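Local coordinates for protein mannosephosphate isomerase, putative (Archaeoglobus fulgidus, PDB 1ZX5) that probably catalyses the zinc-dependent interconversion of D-mannose 6-phosphate and D-fructose 6-phosphate, as a type 1 mannose-6-phosphate isomerase, at residues Pro95-Val100 / Ala193-Glu198; Arg69-Gly74 / Pro278-Ser283. All blocks are in the same frame, centred on the assembly; numbering follows the deposited sequence.

Contact 1. Residues Pro95-Val100 / Ala193-Glu198. With LFR (beta-L-fructofuranose), chain B; ACY (acetic acid), chain I; ACY (acetic acid), chain H.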
# COMPACT_ATOMS: atom_id res chain seq x y z
N PRO A 95 12.41 10.87 8.72
CA PRO A 95 12.50 9.44 9.05
C PRO A 95 11.35 8.97 9.96
O PRO A 95 11.03 9.63 10.96
CB PRO A 95 13.86 9.31 9.75
CG PRO A 95 14.25 10.69 10.14
CD PRO A 95 13.57 11.63 9.21
N THR A 96 10.74 7.85 9.60
CA THR A 96 9.78 7.18 10.48
C THR A 96 10.57 6.38 11.52
O THR A 96 11.73 6.03 11.29
CB THR A 96 8.80 6.29 9.66
OG1 THR A 96 9.53 5.34 8.87
CG2 THR A 96 7.91 7.16 8.71
N GLN A 97 9.97 6.12 12.68
CA GLN A 97 10.55 5.21 13.66
C GLN A 97 10.41 3.77 13.15
O GLN A 97 9.49 3.45 12.38
CB GLN A 97 9.91 5.40 15.04
CG GLN A 97 10.38 4.44 16.17
CD GLN A 97 11.88 4.52 16.52
OE1 GLN A 97 12.72 3.88 15.88
NE2 GLN A 97 12.20 5.28 17.56
N VAL A 98 11.35 2.92 13.56
CA VAL A 98 11.28 1.50 13.23
C VAL A 98 10.02 0.89 13.85
O VAL A 98 9.67 1.15 14.99
CB VAL A 98 12.55 0.73 13.70
CG1 VAL A 98 12.42 -0.76 13.41
CG2 VAL A 98 13.81 1.30 13.00
N HIS A 99 9.33 0.09 13.04
CA HIS A 99 8.13 -0.59 13.49
C HIS A 99 8.06 -1.97 12.83
O HIS A 99 8.90 -2.30 11.99
CB HIS A 99 6.87 0.25 13.21
CG HIS A 99 6.77 0.78 11.81
ND1 HIS A 99 7.60 1.77 11.32
CD2 HIS A 99 5.92 0.47 10.81
CE1 HIS A 99 7.27 2.03 10.07
NE2 HIS A 99 6.26 1.26 9.73
N VAL A 100 7.08 -2.75 13.23
CA VAL A 100 6.95 -4.14 12.83
C VAL A 100 5.46 -4.50 12.87
O VAL A 100 4.71 -3.98 13.69
CB VAL A 100 7.81 -5.09 13.77
CG1 VAL A 100 7.41 -4.98 15.24
CG2 VAL A 100 7.76 -6.56 13.30
N ALA A 193 0.52 -1.94 13.75
CA ALA A 193 1.94 -1.65 13.67
C ALA A 193 2.45 -1.35 15.06
O ALA A 193 1.82 -0.59 15.81
CB ALA A 193 2.20 -0.45 12.71
N TYR A 194 3.58 -1.95 15.41
CA TYR A 194 4.17 -1.76 16.73
C TYR A 194 5.52 -1.11 16.59
O TYR A 194 6.40 -1.62 15.91
CB TYR A 194 4.28 -3.09 17.46
CG TYR A 194 2.98 -3.86 17.50
CD1 TYR A 194 1.80 -3.27 18.01
CD2 TYR A 194 2.93 -5.18 17.05
CE1 TYR A 194 0.60 -3.99 18.06
CE2 TYR A 194 1.73 -5.91 17.08
CZ TYR A 194 0.58 -5.31 17.58
OH TYR A 194 -0.58 -6.06 17.64
N PHE A 195 5.66 0.04 17.23
CA PHE A 195 6.86 0.86 17.08
C PHE A 195 7.89 0.53 18.14
O PHE A 195 7.55 0.04 19.21
CB PHE A 195 6.47 2.35 17.08
CG PHE A 195 5.83 2.80 15.78
CD1 PHE A 195 6.59 3.45 14.79
CD2 PHE A 195 4.48 2.55 15.53
CE1 PHE A 195 6.00 3.84 13.57
CE2 PHE A 195 3.88 2.95 14.31
CZ PHE A 195 4.64 3.59 13.32
N PHE A 196 9.16 0.79 17.83
CA PHE A 196 10.25 0.58 18.78
C PHE A 196 10.27 1.65 19.87
O PHE A 196 11.11 2.56 19.86
CB PHE A 196 11.58 0.53 18.03
CG PHE A 196 11.90 -0.81 17.41
CD1 PHE A 196 10.89 -1.64 16.91
CD2 PHE A 196 13.23 -1.24 17.31
CE1 PHE A 196 11.19 -2.88 16.33
CE2 PHE A 196 13.54 -2.47 16.72
CZ PHE A 196 12.52 -3.29 16.24
N ASN A 197 9.34 1.56 20.81
CA ASN A 197 9.25 2.49 21.92
C ASN A 197 8.68 1.77 23.12
O ASN A 197 8.19 0.64 22.99
CB ASN A 197 8.43 3.76 21.56
CG ASN A 197 6.99 3.46 21.13
OD1 ASN A 197 6.31 2.61 21.69
ND2 ASN A 197 6.51 4.20 20.16
N GLU A 198 8.74 2.41 24.28
CA GLU A 198 8.27 1.80 25.52
C GLU A 198 6.78 1.40 25.42
O GLU A 198 6.38 0.34 25.88
CB GLU A 198 8.49 2.77 26.68
CG GLU A 198 8.03 2.28 28.04
CD GLU A 198 6.53 2.42 28.28
OE1 GLU A 198 5.87 3.30 27.64
OE2 GLU A 198 6.00 1.65 29.11
C1 LFR B . 14.95 6.28 15.18
C2 LFR B . 14.52 7.39 14.20
C3 LFR B . 13.26 8.09 14.73
C4 LFR B . 13.64 9.53 15.02
C5 LFR B . 15.12 9.66 14.65
C6 LFR B . 15.34 10.75 13.60
O1 LFR B . 14.87 4.95 14.63
O2 LFR B . 14.27 6.88 12.87
O3 LFR B . 12.21 8.13 13.77
O4 LFR B . 13.43 9.76 16.41
O5 LFR B . 15.56 8.38 14.17
O6 LFR B . 16.70 11.22 13.56
C ACY I . 7.43 3.71 6.02
O ACY I . 7.69 3.84 7.25
OXT ACY I . 6.37 3.24 5.58
CH3 ACY I . 8.42 4.15 4.98
C ACY H . 2.62 3.92 18.13
O ACY H . 3.60 4.18 18.86
OXT ACY H . 2.12 2.78 18.03
CH3 ACY H . 2.01 5.02 17.30

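Contact 2. Residues Arg69-Gly74 / Pro278-Ser283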
# COMPACT_ATOMS: atom_id res chain seq x y z
N ARG A 69 -19.97 -6.99 -3.50
CA ARG A 69 -18.83 -7.82 -3.16
C ARG A 69 -18.44 -8.87 -4.22
O ARG A 69 -17.27 -8.93 -4.60
CB ARG A 69 -19.11 -8.47 -1.82
CG ARG A 69 -18.29 -9.65 -1.53
CD ARG A 69 -18.97 -10.48 -0.47
NE ARG A 69 -18.44 -11.83 -0.52
CZ ARG A 69 -17.19 -12.13 -0.20
NH1 ARG A 69 -16.36 -11.18 0.21
NH2 ARG A 69 -16.78 -13.39 -0.27
N ASP A 70 -19.40 -9.67 -4.66
CA ASP A 70 -19.16 -10.74 -5.65
C ASP A 70 -18.70 -10.19 -6.99
O ASP A 70 -17.74 -10.68 -7.57
CB ASP A 70 -20.41 -11.62 -5.86
CG ASP A 70 -20.79 -12.43 -4.61
OD1 ASP A 70 -20.01 -12.45 -3.62
OD2 ASP A 70 -21.88 -13.04 -4.62
N GLU A 71 -19.40 -9.16 -7.48
CA GLU A 71 -19.02 -8.47 -8.72
C GLU A 71 -17.65 -7.79 -8.62
O GLU A 71 -16.87 -7.85 -9.57
CB GLU A 71 -20.08 -7.45 -9.15
CG GLU A 71 -19.84 -6.95 -10.57
CD GLU A 71 -20.81 -5.87 -11.02
OE1 GLU A 71 -21.88 -5.71 -10.39
OE2 GLU A 71 -20.50 -5.20 -12.03
N LEU A 72 -17.37 -7.15 -7.49
CA LEU A 72 -16.07 -6.51 -7.29
C LEU A 72 -14.92 -7.52 -7.27
O LEU A 72 -13.90 -7.31 -7.91
CB LEU A 72 -16.04 -5.69 -6.00
CG LEU A 72 -16.59 -4.26 -6.00
CD1 LEU A 72 -16.59 -3.74 -4.56
CD2 LEU A 72 -15.77 -3.35 -6.91
N LEU A 73 -15.10 -8.61 -6.53
CA LEU A 73 -14.02 -9.56 -6.30
C LEU A 73 -13.85 -10.58 -7.40
O LEU A 73 -12.73 -11.05 -7.64
CB LEU A 73 -14.19 -10.26 -4.95
CG LEU A 73 -14.07 -9.42 -3.67
CD1 LEU A 73 -14.44 -10.28 -2.46
CD2 LEU A 73 -12.68 -8.80 -3.49
N GLY A 74 -14.95 -10.92 -8.07
CA GLY A 74 -14.92 -11.89 -9.16
C GLY A 74 -14.45 -13.25 -8.69
O GLY A 74 -15.04 -13.82 -7.77
N PRO A 278 -13.82 -3.00 -11.16
CA PRO A 278 -14.47 -4.25 -10.72
C PRO A 278 -14.09 -5.45 -11.60
O PRO A 278 -13.82 -5.28 -12.79
CB PRO A 278 -15.97 -3.94 -10.84
CG PRO A 278 -16.07 -2.43 -10.86
CD PRO A 278 -14.80 -1.99 -11.58
N ALA A 279 -14.08 -6.64 -10.99
CA ALA A 279 -13.82 -7.90 -11.70
C ALA A 279 -14.73 -8.15 -12.89
O ALA A 279 -14.36 -8.89 -13.81
CB ALA A 279 -13.91 -9.07 -10.74
N SER A 280 -15.92 -7.56 -12.88
CA SER A 280 -16.86 -7.70 -13.99
C SER A 280 -16.38 -7.03 -15.29
O SER A 280 -16.99 -7.19 -16.33
CB SER A 280 -18.25 -7.17 -13.61
OG SER A 280 -18.20 -5.79 -13.25
N THR A 281 -15.28 -6.27 -15.23
CA THR A 281 -14.61 -5.80 -16.43
C THR A 281 -13.46 -6.77 -16.69
O THR A 281 -12.56 -6.90 -15.87
CB THR A 281 -14.14 -4.31 -16.28
OG1 THR A 281 -15.28 -3.45 -16.38
CG2 THR A 281 -13.15 -3.90 -17.36
N ASP A 282 -13.53 -7.47 -17.83
CA ASP A 282 -12.53 -8.43 -18.24
C ASP A 282 -11.25 -7.73 -18.69
O ASP A 282 -10.15 -8.10 -18.31
CB ASP A 282 -13.08 -9.36 -19.36
CG ASP A 282 -13.69 -8.58 -20.56
OD1 ASP A 282 -14.07 -7.38 -20.40
OD2 ASP A 282 -13.82 -9.16 -21.68
N SER A 283 -11.41 -6.70 -19.51
CA SER A 283 -10.29 -5.93 -20.02
C SER A 283 -10.73 -4.56 -20.52
O SER A 283 -11.92 -4.29 -20.70
CB SER A 283 -9.57 -6.67 -21.13
OG SER A 283 -10.43 -6.83 -22.22

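Contact 1. Residues Pro95-Val100 / Ala193-Glu198
The rings of His99 and Phe195 lie side by side in an offset stack, centroids 4.5 Å apart and planes at 26°, with Phe195 CZ over the rim of the imidazole. Phe195 also takes His99 CB over the centre of its face, a CH-pi contact 3.6 Å from CB to centroid. A phenylalanine suits this place because its flat apolar face can receive both groups; an alanine here would probably leave one face of the His99 ring without its stacking partner and His99 CB without a ring to sit on. The hydrogen bond from His99 ND1 to Gln97 O (2.7 Å), almost in the ring plane, fixes the rotation of the imidazole, which also meets the His176 ring. In the next pair, Val98 CG1, anti to the backbone N (chi1 177°), sits over the centre of the Phe196 ring, 3.7 Å from its centroid; the branched valine offers a compact methyl to the aromatic face. Phe153 and Trp201 also meet the Phe196 ring, edge-to-face.

Val100 and Tyr194 form a hydrogen-bonded antiparallel pair, His99 and Phe195 a non-hydrogen-bonded one, and Phe196 N, at the centre of an inverse gamma turn, donates to Val98 O. Just before the strand, Gln97 OE1 accepts from Val98 N and from O1 of beta-L-fructofuranose (2.7 Å), while Thr96 O accepts from the sugar O2. This short antiparallel ribbon follows strands 85-92 and 181-188, neighbours in the six-stranded sheet of the probably catalytic domain; the loop Pro95-Gln97 leading into it lines part of the sugar pocket, which Asp150 and Lys154 complete with hydrogen bonds.

Contact 2. Residues Arg69-Gly74 / Pro278-Ser283
The carboxylate of Glu71, the flat group here, meets Ser280 through OE2, which accepts from Ser280 OG at 2.7 Å on its anti lone pair, the one turned away from OE1. The glutamate reaches the serine because CG stands anti to the backbone N (chi1 -168°) and the chain continues extended, while Ser280 CB packs against CG. Both carboxylate oxygens have further partners in the N-terminal segment: OE1 accepts from Glu3 N and OE2 from Leu4 N. Three donors thus grip a buried group and would be expected to favour its negative charge, and a glutamate is long enough to reach them all.

Next to it the peptide of Leu72 presents its O to Ala279 N at 3.2 Å, the donor standing 44° out of the carbonyl plane. The last turn of helix 61-73 thus meets a type I beta turn, Pro278 to Thr281, in the loop between strands 274-277 and 283-288 of the C-terminal cupin domain: the carbonyls of Leu72 and, weakly, Glu71 near the helix end receive the N-H groups of Ala279 and Ser280.

Beside these bonds, the Leu72 and Pro278 side chains cross obliquely, Leu72 CD2 coming 4.0 Å from Pro278 CB, and both touch Leu4. Ala279 CB lies 3.4 Å from Gly74 CA; glycine suits this place twice over, since phi is positive (62°) and any side chain there would collide with the Ala279 methyl.

Contacts 1 and 2 lie on opposite sides of the chain's centre, with centres about 37 Å apart and nearest atoms about 23 Å apart, so neither touches the other. Along the chain they are nested: 69-74 comes first, then 95-100 and 193-198, and 278-283 last. Residues 69-74 and 95-100 both belong to the type I catalytic part of the chain, linked by strand 85-92 of the six-stranded antiparallel arrangement. Contact 1 joins two short strands, whereas contact 2 brings helix 61-73 against a loop. Contact 1 thus lies at the sugar-binding end, while contact 2 joins the type I catalytic part to the C-terminal cupin part at the opposite end.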